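Side-chain contacts in EvdO1 (Micromonospora carbonacea, PDB 4XBZ), which probably catalyses an oxidative cyclization in orthosomycin biosynthesis, as a member of the phytanoyl-CoA dioxygenase family with a double-stranded beta-helix fold: residues S274-G279 with V316-I321; L280-L285 with F304-A309. All coordinates share one frame; numbering follows the deposited sequence.

Contact 1 (S274-G279 with V316-I321); sequences SAEYIG and VDRPEI
Glu276 and Arg318 meet in a single-pronged salt bridge, with Glu276 OE2 3.4 Å from Arg318 NE. The hydrogen bond within it is weak, though fairly straight at the hydrogen (157°). OE2 comes to the guanidinium at its edge, near its plane, but the carboxylate itself is turned 74° from that plane, and the two side chains cross at about a right angle. The result is not a two-pronged pairing: Arg318 NH2 stays 4.0 Å from Glu276 OE2. With CG anti to the backbone N (chi1 -179°) and the chain extended beyond it, Glu276 sends its carboxylate out from the early part of helix 275-293 to meet an arginine chain bent at its second torsion. Besides the carboxylate, Glu276 CG approaches the same nitrogen, 3.8 Å from Arg318 NE. The closer packing belongs to the helix side, where Arg318 rests on Leu280 and Gln283, and Ile321 sits against Leu280 and Val284; Glu276 also touches Tyr331 of the C-terminal loop. The other side is loose: Arg318 is exposed, and Asp317 OD2 is hydrogen-bonded to His314 ND1 within the loop. The nearby guanidinium would probably favour the charged carboxylate. Neither partner belongs to the His160, Asp162 and His244 nickel site; this is a surface salt bridge between the N-terminal part of helix 275-293 and the loop that returns over it, beyond the last strand of the double-stranded beta-helix, 256-263.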
loop_
_atom_site.group_PDB
_atom_site.type_symbol
_atom_site.label_atom_id
_atom_site.label_comp_id
_atom_site.label_asym_id
_atom_site.label_seq_id
_atom_site.Cartn_x
_atom_site.Cartn_y
_atom_site.Cartn_z
ATOM N N SER A 274 -18.534 -10.045 8.165
ATOM C CA SER A 274 -18.614 -11.480 7.951
ATOM C C SER A 274 -17.951 -11.835 6.621
ATOM O O SER A 274 -17.756 -10.969 5.782
ATOM C CB SER A 274 -20.073 -11.935 7.994
ATOM O OG SER A 274 -20.812 -11.366 6.933
ATOM N N ALA A 275 -17.585 -13.100 6.438
ATOM C CA ALA A 275 -16.824 -13.503 5.255
ATOM C C ALA A 275 -17.630 -13.310 3.977
ATOM O O ALA A 275 -17.069 -13.066 2.908
ATOM C CB ALA A 275 -16.368 -14.960 5.378
ATOM N N GLU A 276 -18.948 -13.418 4.117
ATOM C CA GLU A 276 -19.914 -13.228 3.032
ATOM C C GLU A 276 -19.925 -11.798 2.466
ATOM O O GLU A 276 -20.130 -11.588 1.266
ATOM C CB GLU A 276 -21.317 -13.600 3.543
ATOM C CG GLU A 276 -22.455 -13.481 2.538
ATOM C CD GLU A 276 -23.830 -13.655 3.189
ATOM O OE1 GLU A 276 -23.975 -13.351 4.396
ATOM O OE2 GLU A 276 -24.764 -14.106 2.497
ATOM N N TYR A 277 -19.712 -10.820 3.341
ATOM C CA TYR A 277 -19.699 -9.410 2.948
ATOM C C TYR A 277 -18.775 -9.152 1.760
ATOM O O TYR A 277 -19.150 -8.428 0.844
ATOM C CB TYR A 277 -19.292 -8.545 4.142
ATOM C CG TYR A 277 -19.312 -7.034 3.923
ATOM C CD1 TYR A 277 -20.525 -6.325 3.880
ATOM C CD2 TYR A 277 -18.121 -6.309 3.816
ATOM C CE1 TYR A 277 -20.545 -4.961 3.712
ATOM C CE2 TYR A 277 -18.132 -4.926 3.654
ATOM C CZ TYR A 277 -19.347 -4.260 3.605
ATOM O OH TYR A 277 -19.366 -2.900 3.432
ATOM N N ILE A 278 -17.597 -9.780 1.765
ATOM C CA ILE A 278 -16.582 -9.547 0.741
ATOM C C ILE A 278 -17.109 -9.782 -0.678
ATOM O O ILE A 278 -16.984 -8.920 -1.548
ATOM C CB ILE A 278 -15.339 -10.452 0.977
ATOM C CG1 ILE A 278 -14.744 -10.202 2.369
ATOM C CG2 ILE A 278 -14.301 -10.254 -0.129
ATOM C CD1 ILE A 278 -13.503 -10.989 2.658
ATOM N N GLY A 279 -17.703 -10.950 -0.911
ATOM C CA GLY A 279 -18.233 -11.262 -2.225
ATOM C C GLY A 279 -19.319 -10.298 -2.672
ATOM O O GLY A 279 -19.381 -9.932 -3.845
ATOM N N VAL A 316 -19.147 -14.661 -7.205
ATOM C CA VAL A 316 -20.031 -15.640 -7.809
ATOM C C VAL A 316 -20.588 -16.549 -6.717
ATOM O O VAL A 316 -21.431 -17.398 -6.984
ATOM C CB VAL A 316 -19.306 -16.475 -8.894
ATOM C CG1 VAL A 316 -18.648 -15.552 -9.925
ATOM C CG2 VAL A 316 -18.278 -17.408 -8.257
ATOM N N ASP A 317 -20.111 -16.354 -5.487
ATOM C CA ASP A 317 -20.494 -17.186 -4.337
ATOM C C ASP A 317 -21.963 -17.067 -3.971
ATOM O O ASP A 317 -22.532 -17.962 -3.344
ATOM C CB ASP A 317 -19.671 -16.824 -3.103
ATOM C CG ASP A 317 -18.238 -17.287 -3.196
ATOM O OD1 ASP A 317 -17.779 -17.606 -4.319
ATOM O OD2 ASP A 317 -17.571 -17.321 -2.137
ATOM N N ARG A 318 -22.557 -15.938 -4.327
ATOM C CA ARG A 318 -23.953 -15.678 -4.019
ATOM C C ARG A 318 -24.664 -15.375 -5.334
ATOM O O ARG A 318 -24.011 -15.033 -6.329
ATOM C CB ARG A 318 -24.093 -14.512 -3.015
ATOM C CG ARG A 318 -24.318 -14.928 -1.544
ATOM C CD ARG A 318 -23.265 -15.917 -1.061
ATOM N NE ARG A 318 -23.454 -16.362 0.322
ATOM C CZ ARG A 318 -22.839 -17.420 0.860
ATOM N NH1 ARG A 318 -22.001 -18.157 0.130
ATOM N NH2 ARG A 318 -23.062 -17.750 2.126
ATOM N N PRO A 319 -26.000 -15.533 -5.355
ATOM C CA PRO A 319 -26.799 -15.149 -6.527
ATOM C C PRO A 319 -26.724 -13.646 -6.801
ATOM O O PRO A 319 -26.395 -12.885 -5.889
ATOM C CB PRO A 319 -28.218 -15.574 -6.135
ATOM C CG PRO A 319 -28.186 -15.718 -4.633
ATOM C CD PRO A 319 -26.817 -16.194 -4.320
ATOM N N GLU A 320 -27.007 -13.243 -8.040
ATOM C CA GLU A 320 -26.943 -11.841 -8.453
ATOM C C GLU A 320 -27.575 -10.896 -7.432
ATOM O O GLU A 320 -28.738 -11.062 -7.049
ATOM C CB GLU A 320 -27.638 -11.647 -9.806
ATOM C CG GLU A 320 -27.021 -12.417 -10.954
ATOM C CD GLU A 320 -25.577 -12.052 -11.188
ATOM O OE1 GLU A 320 -25.296 -10.861 -11.448
ATOM O OE2 GLU A 320 -24.720 -12.960 -11.111
ATOM N N ILE A 321 -26.804 -9.910 -6.986
ATOM C CA ILE A 321 -27.323 -8.950 -6.026
ATOM C C ILE A 321 -28.415 -8.120 -6.702
ATOM O O ILE A 321 -28.322 -7.800 -7.895
ATOM C CB ILE A 321 -26.213 -8.025 -5.457
ATOM C CG1 ILE A 321 -25.519 -7.242 -6.579
ATOM C CG2 ILE A 321 -25.204 -8.831 -4.641
ATOM C CD1 ILE A 321 -24.563 -6.172 -6.080
#

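Contact 2 (L280-L285 with F304-A309); sequences LKQQVL and FDYQPA
Tyr306 and Leu285 both carry CG anti to the backbone N (chi1 -176° and -173°), which sets the phenol ring against Leu285 on helix 275-293 and brings a leucine branch out to meet it. Leu285 CD2 stands 3.5 Å from the centroid of the Tyr306 ring, almost on the ring normal, a CH-pi contact over the face. Pro308 CD covers the opposite face, 3.8 Å above the Tyr306 ring plane and over its centre, so the ring is held flat between leucine and proline. At the ring edge runs Gln282, whose CG lies in the ring plane 3.3 Å from Tyr306 OH. Its NE2 donates to Tyr306 OH (3.2 Å), with the hydroxyl in the amide plane, although amide and ring are turned 76° apart. Gln282 NE2 is also bonded to Leu312 O and OE1 to His314 N, which fixes the rotation of this buried amide. Replacing Tyr306 with an alanine would probably leave Leu285 CD2 and Pro308 CD facing a gap and take one acceptor from Gln282 NE2. Around the contact, Leu285 packs on Pro141 and Tyr306 on Ile140 of strand 139-147, with a weak hydrogen bond from the tyrosine hydroxyl to Leu139 O; Leu285 and Phe304 also reach Leu128, so that the loop lies against helix 275-293, helix 125-134 and that strand together.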
loop_
_atom_site.group_PDB
_atom_site.type_symbol
_atom_site.label_atom_id
_atom_site.label_comp_id
_atom_site.label_asym_id
_atom_site.label_seq_id
_atom_site.Cartn_x
_atom_site.Cartn_y
_atom_site.Cartn_z
ATOM N N LEU A 280 -20.170 -9.878 -1.734
ATOM C CA LEU A 280 -21.283 -8.994 -2.061
ATOM C C LEU A 280 -20.776 -7.604 -2.466
ATOM O O LEU A 280 -21.255 -7.018 -3.449
ATOM C CB LEU A 280 -22.263 -8.906 -0.882
ATOM C CG LEU A 280 -22.846 -10.277 -0.501
ATOM C CD1 LEU A 280 -23.602 -10.258 0.830
ATOM C CD2 LEU A 280 -23.724 -10.813 -1.615
ATOM N N LYS A 281 -19.792 -7.083 -1.733
ATOM C CA LYS A 281 -19.267 -5.767 -2.066
ATOM C C LYS A 281 -18.458 -5.800 -3.356
ATOM O O LYS A 281 -18.434 -4.813 -4.094
ATOM C CB LYS A 281 -18.439 -5.198 -0.913
ATOM C CG LYS A 281 -19.240 -5.011 0.357
ATOM C CD LYS A 281 -20.635 -4.396 0.078
ATOM C CE LYS A 281 -20.558 -2.972 -0.524
ATOM N NZ LYS A 281 -20.353 -1.892 0.500
ATOM N N GLN A 282 -17.823 -6.934 -3.648
ATOM C CA GLN A 282 -17.171 -7.106 -4.940
ATOM C C GLN A 282 -18.200 -6.991 -6.063
ATOM O O GLN A 282 -17.930 -6.400 -7.113
ATOM C CB GLN A 282 -16.444 -8.457 -5.016
ATOM C CG GLN A 282 -15.132 -8.494 -4.236
ATOM C CD GLN A 282 -14.498 -9.875 -4.202
ATOM O OE1 GLN A 282 -15.183 -10.887 -4.063
ATOM N NE2 GLN A 282 -13.187 -9.920 -4.314
ATOM N N GLN A 283 -19.375 -7.567 -5.831
ATOM C CA GLN A 283 -20.474 -7.491 -6.786
ATOM C C GLN A 283 -20.957 -6.043 -6.930
ATOM O O GLN A 283 -21.256 -5.591 -8.041
ATOM C CB GLN A 283 -21.644 -8.385 -6.365
ATOM C CG GLN A 283 -21.438 -9.904 -6.487
ATOM C CD GLN A 283 -22.778 -10.633 -6.502
ATOM O OE1 GLN A 283 -23.591 -10.423 -7.402
ATOM N NE2 GLN A 283 -23.031 -11.450 -5.490
ATOM N N VAL A 284 -21.044 -5.335 -5.805
ATOM C CA VAL A 284 -21.336 -3.900 -5.821
ATOM C C VAL A 284 -20.299 -3.153 -6.692
ATOM O O VAL A 284 -20.668 -2.380 -7.586
ATOM C CB VAL A 284 -21.336 -3.301 -4.394
ATOM C CG1 VAL A 284 -21.473 -1.778 -4.444
ATOM C CG2 VAL A 284 -22.420 -3.926 -3.552
ATOM N N LEU A 285 -19.013 -3.415 -6.454
ATOM C CA LEU A 285 -17.944 -2.744 -7.201
ATOM C C LEU A 285 -18.064 -2.997 -8.705
ATOM O O LEU A 285 -17.963 -2.069 -9.525
ATOM C CB LEU A 285 -16.568 -3.201 -6.713
ATOM C CG LEU A 285 -15.383 -2.430 -7.303
ATOM C CD1 LEU A 285 -15.486 -0.977 -6.919
ATOM C CD2 LEU A 285 -14.028 -2.990 -6.855
ATOM N N PHE A 304 -11.964 0.932 -14.920
ATOM C CA PHE A 304 -11.149 0.160 -13.984
ATOM C C PHE A 304 -11.285 -1.356 -14.189
ATOM O O PHE A 304 -12.395 -1.902 -14.268
ATOM C CB PHE A 304 -11.496 0.524 -12.537
ATOM C CG PHE A 304 -10.669 -0.214 -11.511
ATOM C CD1 PHE A 304 -9.288 -0.061 -11.467
ATOM C CD2 PHE A 304 -11.272 -1.053 -10.589
ATOM C CE1 PHE A 304 -8.527 -0.734 -10.534
ATOM C CE2 PHE A 304 -10.511 -1.725 -9.648
ATOM C CZ PHE A 304 -9.143 -1.564 -9.620
ATOM N N ASP A 305 -10.132 -2.016 -14.270
ATOM C CA ASP A 305 -10.031 -3.463 -14.436
ATOM C C ASP A 305 -9.781 -4.127 -13.081
ATOM O O ASP A 305 -8.630 -4.229 -12.636
ATOM C CB ASP A 305 -8.899 -3.804 -15.425
ATOM C CG ASP A 305 -8.847 -5.293 -15.789
ATOM O OD1 ASP A 305 -9.880 -5.989 -15.684
ATOM O OD2 ASP A 305 -7.766 -5.773 -16.193
ATOM N N TYR A 306 -10.854 -4.576 -12.428
ATOM C CA TYR A 306 -10.765 -5.148 -11.076
ATOM C C TYR A 306 -10.296 -6.616 -11.097
ATOM O O TYR A 306 -11.015 -7.507 -11.539
ATOM C CB TYR A 306 -12.114 -5.028 -10.370
ATOM C CG TYR A 306 -12.134 -5.502 -8.930
ATOM C CD1 TYR A 306 -11.182 -5.078 -8.001
ATOM C CD2 TYR A 306 -13.132 -6.354 -8.492
ATOM C CE1 TYR A 306 -11.233 -5.524 -6.663
ATOM C CE2 TYR A 306 -13.197 -6.796 -7.185
ATOM C CZ TYR A 306 -12.263 -6.391 -6.267
ATOM O OH TYR A 306 -12.384 -6.868 -4.968
ATOM N N GLN A 307 -9.091 -6.858 -10.598
ATOM C CA GLN A 307 -8.456 -8.174 -10.715
ATOM C C GLN A 307 -7.779 -8.604 -9.417
ATOM O O GLN A 307 -6.573 -8.508 -9.281
ATOM C CB GLN A 307 -7.418 -8.175 -11.853
ATOM C CG GLN A 307 -7.999 -7.952 -13.260
ATOM C CD GLN A 307 -8.923 -9.084 -13.715
ATOM O OE1 GLN A 307 -8.829 -10.216 -13.229
ATOM N NE2 GLN A 307 -9.830 -8.776 -14.643
ATOM N N PRO A 308 -8.561 -9.065 -8.441
ATOM C CA PRO A 308 -7.902 -9.512 -7.214
ATOM C C PRO A 308 -7.308 -10.902 -7.367
ATOM O O PRO A 308 -7.572 -11.545 -8.372
ATOM C CB PRO A 308 -9.037 -9.508 -6.190
ATOM C CG PRO A 308 -10.259 -9.611 -6.979
ATOM C CD PRO A 308 -10.013 -8.948 -8.284
ATOM N N ALA A 309 -6.514 -11.348 -6.400
ATOM C CA ALA A 309 -6.018 -12.725 -6.406
ATOM C C ALA A 309 -7.189 -13.705 -6.499
ATOM O O ALA A 309 -8.256 -13.430 -5.952
ATOM C CB ALA A 309 -5.197 -13.002 -5.173
#

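After the beta strands of the core and the short helix 264-270, the chain enters helix 275-293; its start and the residue before it, 274-279, serve contact 1, and its next turns supply 280-285 to contact 2. It then leaves the helix as a long loop. Segment 304-309 comes back first, closing contact 2 over 18 intervening residues; 316-321 follows and closes contact 1 over 36, so contact 2 is nested within contact 1. The two lie about 11 Å apart, centre to centre, and they touch directly, Ile321 N probably hydrogen-bonding to Gln283 OE1 at 3.3 Å. One helix thus receives the loop twice, at a buried site beside strand 139-147 and at the surface.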